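Local coordinates for protein methylaspartate ammonia-lyase (Citrobacter amalonaticus, PDB 1KKO) that catalyses the reversible anti elimination of ammonia from L-threo-3-methylaspartate to give mesaconate, using magnesium and an enolase-superfamily barrel, at residues K183-G188 with L223-S228; R216-R221 with P233-D238; G301-A306 with G352-Q357. All blocks are in the same frame, centred on the assembly; numbering follows the deposited sequence.

Contact 1 (K183-G188 with L223-S228)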
ATOM      1  N   LYS A 183      15.823   0.524  -1.903  1.00 14.34           N
ATOM      2  CA  LYS A 183      14.564   0.117  -2.512  1.00 14.37           C
ATOM      3  C   LYS A 183      14.255   0.968  -3.730  1.00 14.14           C
ATOM      4  O   LYS A 183      13.881   0.469  -4.784  1.00 14.29           O
ATOM      5  CB  LYS A 183      13.410   0.285  -1.526  1.00 14.40           C
ATOM      6  CG  LYS A 183      13.358  -0.684  -0.377  1.00 15.86           C
ATOM      7  CD  LYS A 183      12.062  -0.416   0.375  1.00 17.23           C
ATOM      8  CE  LYS A 183      11.797  -1.352   1.533  1.00 17.91           C
ATOM      9  NZ  LYS A 183      10.545  -0.897   2.221  1.00 18.70           N
HETATM   10  N   MSE A 184      14.427   2.270  -3.571  1.00 13.65           N
HETATM   11  CA  MSE A 184      14.109   3.219  -4.625  1.00 14.29           C
HETATM   12  C   MSE A 184      15.026   3.072  -5.831  1.00 14.29           C
HETATM   13  O   MSE A 184      14.578   3.193  -6.967  1.00 14.45           O
HETATM   14  CB  MSE A 184      14.141   4.627  -4.066  1.00 14.26           C
HETATM   15  CG  MSE A 184      12.912   4.904  -3.235  1.00 15.92           C
HETATM   16 SE   MSE A 184      12.952   6.599  -2.332  1.00 21.78          SE
HETATM   17  CE  MSE A 184      11.884   6.203  -0.803  1.00 16.23           C
ATOM     18  N   ILE A 185      16.300   2.787  -5.585  1.00 14.28           N
ATOM     19  CA  ILE A 185      17.230   2.548  -6.688  1.00 15.03           C
ATOM     20  C   ILE A 185      16.838   1.254  -7.408  1.00 14.60           C
ATOM     21  O   ILE A 185      16.778   1.208  -8.639  1.00 15.00           O
ATOM     22  CB  ILE A 185      18.683   2.463  -6.185  1.00 15.49           C
ATOM     23  CG1 ILE A 185      19.142   3.817  -5.651  1.00 16.27           C
ATOM     24  CG2 ILE A 185      19.598   1.963  -7.293  1.00 16.19           C
ATOM     25  CD1 ILE A 185      20.353   3.741  -4.755  1.00 17.01           C
ATOM     26  N   LEU A 186      16.535   0.206  -6.642  1.00 14.29           N
ATOM     27  CA  LEU A 186      16.123  -1.064  -7.244  1.00 15.15           C
ATOM     28  C   LEU A 186      14.902  -0.893  -8.126  1.00 14.81           C
ATOM     29  O   LEU A 186      14.751  -1.606  -9.111  1.00 15.61           O
ATOM     30  CB  LEU A 186      15.823  -2.129  -6.187  1.00 15.90           C
ATOM     31  CG  LEU A 186      17.037  -2.747  -5.500  1.00 17.39           C
ATOM     32  CD1 LEU A 186      16.637  -3.678  -4.377  1.00 19.17           C
ATOM     33  CD2 LEU A 186      17.886  -3.480  -6.527  1.00 18.59           C
ATOM     34  N   LYS A 187      14.010   0.023  -7.748  1.00 13.87           N
ATOM     35  CA  LYS A 187      12.772   0.251  -8.497  1.00 13.93           C
ATOM     36  C   LYS A 187      12.805   1.489  -9.405  1.00 13.89           C
ATOM     37  O   LYS A 187      11.763   1.959  -9.858  1.00 14.56           O
ATOM     38  CB  LYS A 187      11.578   0.246  -7.540  1.00 13.86           C
ATOM     39  CG  LYS A 187      11.359  -1.159  -6.978  1.00 13.29           C
ATOM     40  CD  LYS A 187      10.180  -1.298  -6.055  1.00 13.78           C
ATOM     41  CE  LYS A 187       9.917  -2.758  -5.723  1.00 12.70           C
ATOM     42  NZ  LYS A 187       8.851  -2.927  -4.674  1.00 13.51           N
ATOM     43  N   GLY A 188      14.014   1.984  -9.684  1.00 13.82           N
ATOM     44  CA  GLY A 188      14.247   3.043 -10.654  1.00 14.22           C
ATOM     45  C   GLY A 188      13.461   4.315 -10.434  1.00 14.10           C
ATOM     46  O   GLY A 188      13.029   4.965 -11.384  1.00 14.79           O
ATOM     47  N   LEU A 223      25.060   6.154  -7.565  1.00 22.87           N
ATOM     48  CA  LEU A 223      26.082   5.911  -8.579  1.00 24.51           C
ATOM     49  C   LEU A 223      26.684   4.511  -8.452  1.00 25.30           C
ATOM     50  O   LEU A 223      27.051   3.905  -9.459  1.00 25.91           O
ATOM     51  CB  LEU A 223      27.166   6.995  -8.528  1.00 24.87           C
ATOM     52  CG  LEU A 223      26.670   8.400  -8.901  1.00 26.44           C
ATOM     53  CD1 LEU A 223      27.743   9.449  -8.641  1.00 27.40           C
ATOM     54  CD2 LEU A 223      26.213   8.443 -10.348  1.00 27.75           C
ATOM     55  N   SER A 224      26.752   3.986  -7.231  1.00 26.09           N
ATOM     56  CA  SER A 224      27.297   2.645  -6.991  1.00 26.81           C
ATOM     57  C   SER A 224      26.331   1.514  -7.363  1.00 27.05           C
ATOM     58  O   SER A 224      26.718   0.544  -8.019  1.00 27.38           O
ATOM     59  CB  SER A 224      27.679   2.492  -5.517  1.00 27.09           C
ATOM     60  OG  SER A 224      28.132   1.177  -5.243  1.00 28.59           O
ATOM     61  N   LEU A 225      25.074   1.638  -6.940  1.00 26.96           N
ATOM     62  CA  LEU A 225      24.094   0.562  -7.108  1.00 27.25           C
ATOM     63  C   LEU A 225      23.344   0.531  -8.442  1.00 27.31           C
ATOM     64  O   LEU A 225      22.838  -0.520  -8.838  1.00 26.98           O
ATOM     65  CB  LEU A 225      23.069   0.610  -5.965  1.00 27.45           C
ATOM     66  CG  LEU A 225      23.477  -0.025  -4.636  1.00 28.74           C
ATOM     67  CD1 LEU A 225      24.742   0.595  -4.084  1.00 29.44           C
ATOM     68  CD2 LEU A 225      22.333   0.099  -3.639  1.00 29.38           C
ATOM     69  N   ARG A 226      23.255   1.658  -9.139  1.00 27.69           N
ATOM     70  CA  ARG A 226      22.457   1.695 -10.364  1.00 28.43           C
ATOM     71  C   ARG A 226      22.937   0.672 -11.394  1.00 29.43           C
ATOM     72  O   ARG A 226      24.143   0.467 -11.563  1.00 29.38           O
ATOM     73  CB  ARG A 226      22.436   3.093 -10.970  1.00 28.21           C
ATOM     74  CG  ARG A 226      23.756   3.554 -11.543  1.00 28.33           C
ATOM     75  CD  ARG A 226      23.713   4.976 -12.046  1.00 28.60           C
ATOM     76  NE  ARG A 226      25.030   5.433 -12.470  1.00 29.34           N
ATOM     77  CZ  ARG A 226      25.292   6.652 -12.918  1.00 30.61           C
ATOM     78  NH1 ARG A 226      24.332   7.560 -13.011  1.00 30.58           N
ATOM     79  NH2 ARG A 226      26.531   6.966 -13.276  1.00 31.57           N
ATOM     80  N   SER A 227      21.981   0.052 -12.084  1.00 30.77           N
ATOM     81  CA  SER A 227      22.273  -0.992 -13.072  1.00 31.96           C
ATOM     82  C   SER A 227      22.687  -0.447 -14.444  1.00 32.68           C
ATOM     83  O   SER A 227      23.103  -1.211 -15.316  1.00 33.19           O
ATOM     84  CB  SER A 227      21.071  -1.936 -13.221  1.00 32.26           C
ATOM     85  OG  SER A 227      19.934  -1.264 -13.737  1.00 33.18           O
ATOM     86  N   SER A 228      22.570   0.861 -14.645  1.00 33.15           N
ATOM     87  CA  SER A 228      22.999   1.479 -15.896  1.00 33.35           C
ATOM     88  C   SER A 228      23.279   2.961 -15.649  1.00 33.11           C
ATOM     89  O   SER A 228      22.646   3.576 -14.788  1.00 32.86           O
ATOM     90  CB  SER A 228      21.958   1.274 -17.007  1.00 33.66           C
ATOM     91  OG  SER A 228      21.135   2.409 -17.208  1.00 34.34           O
TER
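Ile185, in the last turn of helix 179-186, meets Leu225 and Arg226 where helix 209-225 runs out. The two backbones come nearest at Ile185 and Arg226, whose CA atoms are 6.4 Å apart. The CB of Ile185 points at the other segment, and from there the chain forks. One branch, CG2, stands anti to the backbone N (CG1 has chi1 -67°) and does most of the touching across the gap. It rests 4.0 Å from Leu225 CB and 4.1 Å from Arg226 N, so a single methyl covers both the root of the leucine side chain and the first amide past the helix. The other branch turns beside the backbone N; CG1 keeps its distance, but with chi2 at 162° it extends CD1 back over helix 209-225, where CD1 lies 3.8 Å from the carbonyl O of Arg221. The side chains of Ile185 and Leu225 cross at about a right angle, and Leu225 also packs on Ile33 of the second subunit. Arg226 contributes its backbone here, for its guanidinium leads away: NH1 bonds the carbonyl O of Tyr231, and Leu223 CD2 lies over one face of the group. Helix 179-186 is closed by a Schellman motif with Gly188, at positive phi, as the C-prime residue; Gly188 N bonds Ile185 O at 3.1 Å and Val189 N reaches Met184 O. Lys187, in the same turn, bridges to Asp392 and makes a cation-pi contact with Tyr16 of the second subunit. Helices 179-186 and 209-225 therefore meet at their C-terminal ends by van der Waals packing, with no hydrogen bond or salt bridge between the two segments, while the charged ends of Arg226 and Lys187 are held by those outside partners.

Contact 2 (R216-R221 with P233-D238)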
ATOM      1  N   ARG A 216      26.030  13.160   0.206  1.00 20.13           N
ATOM      2  CA  ARG A 216      27.156  12.472  -0.407  1.00 20.56           C
ATOM      3  C   ARG A 216      26.928  10.965  -0.399  1.00 19.82           C
ATOM      4  O   ARG A 216      27.189  10.281  -1.392  1.00 19.68           O
ATOM      5  CB  ARG A 216      28.451  12.818   0.332  1.00 21.36           C
ATOM      6  CG  ARG A 216      29.693  12.200  -0.287  1.00 23.25           C
ATOM      7  CD  ARG A 216      29.928  12.619  -1.711  1.00 26.09           C
ATOM      8  NE  ARG A 216      30.654  11.607  -2.465  1.00 29.11           N
ATOM      9  CZ  ARG A 216      31.512  11.875  -3.439  1.00 30.38           C
ATOM     10  NH1 ARG A 216      31.756  13.132  -3.793  1.00 30.47           N
ATOM     11  NH2 ARG A 216      32.125  10.878  -4.062  1.00 31.02           N
ATOM     12  N   TRP A 217      26.449  10.455   0.731  1.00 19.52           N
ATOM     13  CA  TRP A 217      26.156   9.037   0.849  1.00 19.16           C
ATOM     14  C   TRP A 217      25.107   8.653  -0.188  1.00 18.79           C
ATOM     15  O   TRP A 217      25.205   7.621  -0.843  1.00 18.73           O
ATOM     16  CB  TRP A 217      25.641   8.682   2.240  1.00 19.57           C
ATOM     17  CG  TRP A 217      25.271   7.248   2.307  1.00 19.78           C
ATOM     18  CD1 TRP A 217      26.100   6.203   2.586  1.00 20.41           C
ATOM     19  CD2 TRP A 217      23.997   6.674   2.000  1.00 19.95           C
ATOM     20  NE1 TRP A 217      25.415   5.016   2.505  1.00 20.89           N
ATOM     21  CE2 TRP A 217      24.119   5.278   2.147  1.00 19.90           C
ATOM     22  CE3 TRP A 217      22.751   7.200   1.641  1.00 19.31           C
ATOM     23  CZ2 TRP A 217      23.052   4.405   1.932  1.00 19.86           C
ATOM     24  CZ3 TRP A 217      21.699   6.332   1.428  1.00 19.57           C
ATOM     25  CH2 TRP A 217      21.853   4.954   1.583  1.00 19.80           C
ATOM     26  N   LEU A 218      24.106   9.514  -0.329  1.00 18.27           N
ATOM     27  CA  LEU A 218      22.990   9.289  -1.234  1.00 17.94           C
ATOM     28  C   LEU A 218      23.428   9.241  -2.694  1.00 17.99           C
ATOM     29  O   LEU A 218      23.120   8.290  -3.414  1.00 17.32           O
ATOM     30  CB  LEU A 218      21.960  10.392  -1.005  1.00 17.61           C
ATOM     31  CG  LEU A 218      20.793  10.503  -1.974  1.00 16.76           C
ATOM     32  CD1 LEU A 218      19.991   9.217  -2.005  1.00 16.50           C
ATOM     33  CD2 LEU A 218      19.937  11.676  -1.549  1.00 16.13           C
ATOM     34  N   SER A 219      24.160  10.255  -3.139  1.00 18.63           N
ATOM     35  CA  SER A 219      24.632  10.250  -4.519  1.00 19.30           C
ATOM     36  C   SER A 219      25.618   9.094  -4.759  1.00 19.98           C
ATOM     37  O   SER A 219      25.576   8.451  -5.806  1.00 19.96           O
ATOM     38  CB  SER A 219      25.229  11.594  -4.914  1.00 19.50           C
ATOM     39  OG  SER A 219      26.274  11.958  -4.049  1.00 19.46           O
ATOM     40  N   ASP A 220      26.485   8.822  -3.788  1.00 20.58           N
ATOM     41  CA  ASP A 220      27.401   7.681  -3.897  1.00 21.27           C
ATOM     42  C   ASP A 220      26.617   6.374  -4.069  1.00 20.80           C
ATOM     43  O   ASP A 220      26.964   5.534  -4.896  1.00 21.01           O
ATOM     44  CB  ASP A 220      28.273   7.550  -2.642  1.00 21.78           C
ATOM     45  CG  ASP A 220      29.544   8.382  -2.699  1.00 23.34           C
ATOM     46  OD1 ASP A 220      29.928   8.840  -3.791  1.00 23.96           O
ATOM     47  OD2 ASP A 220      30.214   8.616  -1.675  1.00 25.85           O
ATOM     48  N   ARG A 221      25.557   6.207  -3.277  1.00 20.14           N
ATOM     49  CA  ARG A 221      24.777   4.978  -3.293  1.00 19.71           C
ATOM     50  C   ARG A 221      24.117   4.778  -4.643  1.00 19.49           C
ATOM     51  O   ARG A 221      24.112   3.676  -5.186  1.00 19.16           O
ATOM     52  CB  ARG A 221      23.709   5.010  -2.202  1.00 19.62           C
ATOM     53  CG  ARG A 221      23.106   3.659  -1.888  1.00 19.61           C
ATOM     54  CD  ARG A 221      24.088   2.705  -1.217  1.00 19.75           C
ATOM     55  NE  ARG A 221      23.440   1.497  -0.729  1.00 20.40           N
ATOM     56  CZ  ARG A 221      24.086   0.450  -0.243  1.00 20.67           C
ATOM     57  NH1 ARG A 221      25.415   0.450  -0.171  1.00 21.74           N
ATOM     58  NH2 ARG A 221      23.408  -0.608   0.167  1.00 20.83           N
ATOM     59  N   PRO A 233      18.634  10.081 -11.382  1.00 16.84           N
ATOM     60  CA  PRO A 233      17.468  10.646 -10.701  1.00 16.02           C
ATOM     61  C   PRO A 233      17.730  12.012 -10.095  1.00 15.72           C
ATOM     62  O   PRO A 233      18.864  12.461  -9.963  1.00 16.60           O
ATOM     63  CB  PRO A 233      17.217   9.641  -9.582  1.00 16.14           C
ATOM     64  CG  PRO A 233      18.573   9.159  -9.266  1.00 16.41           C
ATOM     65  CD  PRO A 233      19.221   8.974 -10.610  1.00 17.06           C
ATOM     66  N   THR A 234      16.642  12.666  -9.721  1.00 14.52           N
ATOM     67  CA  THR A 234      16.711  13.935  -9.009  1.00 14.43           C
ATOM     68  C   THR A 234      16.650  13.686  -7.514  1.00 13.75           C
ATOM     69  O   THR A 234      15.920  12.806  -7.059  1.00 13.49           O
ATOM     70  CB  THR A 234      15.544  14.816  -9.447  1.00 14.52           C
ATOM     71  OG1 THR A 234      15.802  15.272 -10.776  1.00 15.73           O
ATOM     72  CG2 THR A 234      15.417  16.084  -8.609  1.00 14.55           C
ATOM     73  N   LEU A 235      17.425  14.453  -6.755  1.00 13.76           N
ATOM     74  CA  LEU A 235      17.421  14.372  -5.301  1.00 13.58           C
ATOM     75  C   LEU A 235      16.506  15.449  -4.742  1.00 13.07           C
ATOM     76  O   LEU A 235      16.556  16.601  -5.160  1.00 13.76           O
ATOM     77  CB  LEU A 235      18.833  14.541  -4.752  1.00 14.01           C
ATOM     78  CG  LEU A 235      19.889  13.636  -5.391  1.00 15.24           C
ATOM     79  CD1 LEU A 235      21.217  13.841  -4.672  1.00 16.32           C
ATOM     80  CD2 LEU A 235      19.452  12.177  -5.360  1.00 15.62           C
ATOM     81  N   HIS A 236      15.658  15.065  -3.796  1.00 12.93           N
ATOM     82  CA  HIS A 236      14.690  15.980  -3.200  1.00 12.32           C
ATOM     83  C   HIS A 236      14.638  15.587  -1.734  1.00 12.18           C
ATOM     84  O   HIS A 236      14.270  14.463  -1.387  1.00 12.61           O
ATOM     85  CB  HIS A 236      13.358  15.804  -3.924  1.00 12.33           C
ATOM     86  CG  HIS A 236      12.218  16.628  -3.414  1.00 12.29           C
ATOM     87  ND1 HIS A 236      11.196  17.035  -4.243  1.00 13.08           N
ATOM     88  CD2 HIS A 236      11.887  17.048  -2.171  1.00 12.65           C
ATOM     89  CE1 HIS A 236      10.286  17.672  -3.529  1.00 12.26           C
ATOM     90  NE2 HIS A 236      10.676  17.691  -2.268  1.00 13.45           N
ATOM     91  N   ILE A 237      15.068  16.507  -0.881  1.00 12.50           N
ATOM     92  CA  ILE A 237      15.169  16.273   0.547  1.00 12.94           C
ATOM     93  C   ILE A 237      14.391  17.346   1.287  1.00 12.79           C
ATOM     94  O   ILE A 237      14.510  18.526   0.979  1.00 12.87           O
ATOM     95  CB  ILE A 237      16.655  16.276   0.965  1.00 13.24           C
ATOM     96  CG1 ILE A 237      17.377  15.076   0.328  1.00 14.28           C
ATOM     97  CG2 ILE A 237      16.791  16.273   2.487  1.00 14.10           C
ATOM     98  CD1 ILE A 237      18.901  15.126   0.420  1.00 16.01           C
ATOM     99  N   ASP A 238      13.567  16.916   2.243  1.00 12.76           N
ATOM    100  CA  ASP A 238      12.728  17.807   3.040  1.00 13.15           C
ATOM    101  C   ASP A 238      13.373  17.992   4.402  1.00 13.38           C
ATOM    102  O   ASP A 238      13.610  17.017   5.139  1.00 13.55           O
ATOM    103  CB  ASP A 238      11.336  17.196   3.207  1.00 13.78           C
ATOM    104  CG  ASP A 238      10.307  18.160   3.791  1.00 15.07           C
ATOM    105  OD1 ASP A 238      10.650  19.243   4.353  1.00 16.17           O
ATOM    106  OD2 ASP A 238       9.085  17.863   3.716  1.00 17.78           O
TER
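Leu218 on helix 209-225 faces Leu235 and Ile237 on strand 234-238 across a gap of 8.6 Å between the CA atoms of Leu218 and Leu235, too wide for backbone bonding and filled by side chains. Leu218 and Leu235 reach toward each other tip to tip. With CG anti to its backbone N (chi1 171°), Leu218 sends CD2 between the two strand residues: it lies 3.9 Å from Leu235 CD2, 4.0 Å from Leu235 CD1 and 4.1 Å from Ile237 CD1. All three side chains are buried, and the contact has no polar component. On the outer side of the helix Arg216 NE gives Asp220 OD2 a nearly straight bond (3.1 Å, 178°) in the guanidinium plane, approaching the carboxylate from above its own plane; Asp220 OD1 is also bonded by Gln266. The strand alternates: Leu235 and Ile237 turn to the helix, whereas His236 points to the barrel interior, where it bonds Glu273 and Arg382. Asp238, a magnesium ligand, ends the strand. Strand 234-238 runs between parallel strands 191-194 and 270-273, and Leu218 also packs on Pro193, so the helix covers the outer face of two adjacent barrel strands.

Contact 3 (G301-A306 with G352-Q357)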
ATOM      1  N   GLY A 301      22.645  25.921  -8.729  1.00 20.37           N
ATOM      2  CA  GLY A 301      21.684  25.124  -9.468  1.00 19.61           C
ATOM      3  C   GLY A 301      20.714  24.403  -8.544  1.00 18.74           C
ATOM      4  O   GLY A 301      19.860  23.652  -9.017  1.00 19.21           O
ATOM      5  N   VAL A 302      20.838  24.631  -7.240  1.00 17.57           N
ATOM      6  CA  VAL A 302      19.969  23.970  -6.266  1.00 16.66           C
ATOM      7  C   VAL A 302      18.645  24.715  -6.186  1.00 16.14           C
ATOM      8  O   VAL A 302      18.605  25.937  -6.174  1.00 16.43           O
ATOM      9  CB  VAL A 302      20.610  23.899  -4.864  1.00 16.70           C
ATOM     10  CG1 VAL A 302      19.700  23.139  -3.895  1.00 15.95           C
ATOM     11  CG2 VAL A 302      21.978  23.237  -4.919  1.00 17.88           C
ATOM     12  N   LYS A 303      17.551  23.966  -6.112  1.00 14.97           N
ATOM     13  CA  LYS A 303      16.225  24.565  -6.075  1.00 14.49           C
ATOM     14  C   LYS A 303      15.558  24.377  -4.716  1.00 13.73           C
ATOM     15  O   LYS A 303      15.884  23.443  -4.006  1.00 14.33           O
ATOM     16  CB  LYS A 303      15.360  23.959  -7.179  1.00 14.34           C
ATOM     17  CG  LYS A 303      15.810  24.376  -8.579  1.00 15.76           C
ATOM     18  CD  LYS A 303      14.988  23.685  -9.644  1.00 15.62           C
ATOM     19  CE  LYS A 303      15.380  24.089 -11.046  1.00 16.34           C
ATOM     20  NZ  LYS A 303      14.671  23.231 -12.032  1.00 17.04           N
ATOM     21  N   ILE A 304      14.647  25.277  -4.363  1.00 13.79           N
ATOM     22  CA  ILE A 304      13.898  25.135  -3.110  1.00 13.96           C
ATOM     23  C   ILE A 304      12.406  24.973  -3.388  1.00 13.47           C
ATOM     24  O   ILE A 304      11.865  25.461  -4.391  1.00 13.66           O
ATOM     25  CB  ILE A 304      14.185  26.265  -2.076  1.00 15.15           C
ATOM     26  CG1 ILE A 304      13.790  27.640  -2.608  1.00 15.49           C
ATOM     27  CG2 ILE A 304      15.647  26.209  -1.633  1.00 16.28           C
ATOM     28  CD1 ILE A 304      13.751  28.722  -1.534  1.00 16.25           C
ATOM     29  N   VAL A 305      11.767  24.255  -2.469  1.00 12.79           N
ATOM     30  CA  VAL A 305      10.369  23.889  -2.566  1.00 12.35           C
ATOM     31  C   VAL A 305       9.594  24.429  -1.365  1.00 12.72           C
ATOM     32  O   VAL A 305       9.961  24.170  -0.216  1.00 13.29           O
ATOM     33  CB  VAL A 305      10.213  22.353  -2.577  1.00 12.29           C
ATOM     34  CG1 VAL A 305       8.767  21.967  -2.877  1.00 12.34           C
ATOM     35  CG2 VAL A 305      11.154  21.718  -3.574  1.00 12.66           C
ATOM     36  N   ALA A 306       8.514  25.160  -1.622  1.00 12.86           N
ATOM     37  CA  ALA A 306       7.624  25.619  -0.568  1.00 13.84           C
ATOM     38  C   ALA A 306       6.722  24.485  -0.136  1.00 13.86           C
ATOM     39  O   ALA A 306       6.332  23.636  -0.927  1.00 13.99           O
ATOM     40  CB  ALA A 306       6.801  26.769  -1.035  1.00 14.14           C
ATOM     41  N   GLY A 352       5.193  29.630 -14.654  1.00 19.14           N
ATOM     42  CA  GLY A 352       6.575  29.165 -14.582  1.00 19.48           C
ATOM     43  C   GLY A 352       7.029  28.549 -13.275  1.00 19.25           C
ATOM     44  O   GLY A 352       8.215  28.265 -13.113  1.00 21.10           O
HETATM   45  N   MSE A 353       6.095  28.374 -12.339  1.00 17.21           N
HETATM   46  CA  MSE A 353       6.355  27.719 -11.057  1.00 15.92           C
HETATM   47  C   MSE A 353       6.275  26.217 -11.268  1.00 14.52           C
HETATM   48  O   MSE A 353       5.346  25.734 -11.921  1.00 14.46           O
HETATM   49  CB  MSE A 353       5.304  28.138 -10.032  1.00 15.86           C
HETATM   50  CG  MSE A 353       5.364  27.376  -8.713  1.00 16.72           C
HETATM   51 SE   MSE A 353       6.989  27.719  -7.701  1.00 21.46          SE
HETATM   52  CE  MSE A 353       6.470  29.381  -6.922  1.00 18.60           C
ATOM     53  N   GLU A 354       7.239  25.468 -10.747  1.00 13.68           N
ATOM     54  CA  GLU A 354       7.185  24.015 -10.864  1.00 13.17           C
ATOM     55  C   GLU A 354       6.140  23.502  -9.877  1.00 12.69           C
ATOM     56  O   GLU A 354       6.176  23.813  -8.679  1.00 13.38           O
ATOM     57  CB  GLU A 354       8.541  23.376 -10.596  1.00 13.20           C
ATOM     58  CG  GLU A 354       9.580  23.760 -11.634  1.00 14.07           C
ATOM     59  CD  GLU A 354      10.945  23.164 -11.371  1.00 15.32           C
ATOM     60  OE1 GLU A 354      11.052  22.233 -10.549  1.00 17.30           O
ATOM     61  OE2 GLU A 354      11.927  23.623 -11.999  1.00 18.32           O
ATOM     62  N   ALA A 355       5.192  22.732 -10.396  1.00 12.48           N
ATOM     63  CA  ALA A 355       4.130  22.160  -9.577  1.00 12.50           C
ATOM     64  C   ALA A 355       4.505  20.762  -9.102  1.00 12.30           C
ATOM     65  O   ALA A 355       4.739  19.873  -9.907  1.00 12.58           O
ATOM     66  CB  ALA A 355       2.857  22.118 -10.366  1.00 12.77           C
ATOM     67  N   TYR A 356       4.586  20.600  -7.791  1.00 12.14           N
ATOM     68  CA  TYR A 356       4.818  19.296  -7.170  1.00 11.68           C
ATOM     69  C   TYR A 356       3.473  18.853  -6.583  1.00 11.04           C
ATOM     70  O   TYR A 356       2.983  19.418  -5.606  1.00 11.51           O
ATOM     71  CB  TYR A 356       5.939  19.394  -6.117  1.00 11.62           C
ATOM     72  CG  TYR A 356       6.006  18.272  -5.115  1.00 10.57           C
ATOM     73  CD1 TYR A 356       5.603  16.968  -5.426  1.00 10.91           C
ATOM     74  CD2 TYR A 356       6.462  18.533  -3.830  1.00 11.03           C
ATOM     75  CE1 TYR A 356       5.671  15.967  -4.463  1.00 11.05           C
ATOM     76  CE2 TYR A 356       6.529  17.537  -2.874  1.00 11.62           C
ATOM     77  CZ  TYR A 356       6.119  16.272  -3.191  1.00 11.01           C
ATOM     78  OH  TYR A 356       6.148  15.299  -2.225  1.00 12.91           O
ATOM     79  N   GLN A 357       2.838  17.885  -7.244  1.00 10.52           N
ATOM     80  CA  GLN A 357       1.558  17.361  -6.779  1.00 10.33           C
ATOM     81  C   GLN A 357       1.875  16.325  -5.718  1.00 10.52           C
ATOM     82  O   GLN A 357       2.238  15.184  -6.009  1.00 11.38           O
ATOM     83  CB  GLN A 357       0.754  16.770  -7.923  1.00 10.80           C
ATOM     84  CG  GLN A 357      -0.691  16.506  -7.537  1.00 11.28           C
ATOM     85  CD  GLN A 357      -1.468  15.838  -8.626  1.00 12.16           C
ATOM     86  OE1 GLN A 357      -1.625  16.392  -9.712  1.00 12.79           O
ATOM     87  NE2 GLN A 357      -1.967  14.641  -8.341  1.00 12.81           N
TER
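Lys303 and Glu354 join strands 303-306 and 354-357 by a salt bridge across the intervening strand 327-330. Lys303 NZ donates to Glu354 OE2 at 2.8 Å; Glu354 OE2 accepts the bond on its syn lone pair, on the side of the other carboxylate oxygen. Both chains are extended beyond CG and cross at about a right angle, so the charged ends meet although the backbones stand well apart. Tyr271 completes the group: its OH is hydrogen-bonded both to Lys303 NZ and to Glu354 OE1. Each carboxylate oxygen thus has its own partner, and the ammonium has two. One step further along the strands the contact turns apolar. Val305 CG1 lies 4.2 Å from Tyr356 CD2, at the edge of the ring and near its plane, and the CA atoms of Val305 and Tyr356 are 8.6 Å apart. Tyr356 also packs on Gln329, a substrate-binding residue, and Val305 on the magnesium ligand Glu273. The charge pair lies at the N-terminal ends of the strands, and the valine-tyrosine contact follows it inward; with a close carboxylate and a hydroxyl beside it, Lys303 is probably held as the cation, and Glu354 as the anion.

In the fold
The three contacts sample successive shells of the TIM barrel. Contact 3 lies within it, between strands that are not direct neighbours, with Val305 and Tyr356 buried and Lys303 and Glu354 partly exposed; contact 2 is the fully buried layer between strand and outer helix; contact 1, partly buried, lies further out, between helices at the dimer interface. Contacts 1 and 2 share helix 209-225, and their centres are 12 Å apart. Contacts 2 and 3 share the parallel sheet: His236 CE1 meets Tyr356 CE2 at 3.8 Å, their rings edge to face. Contacts 1 and 3 do not touch. Neither helix contact has a hydrogen bond or charge pair across its segments, whereas contact 3 has both.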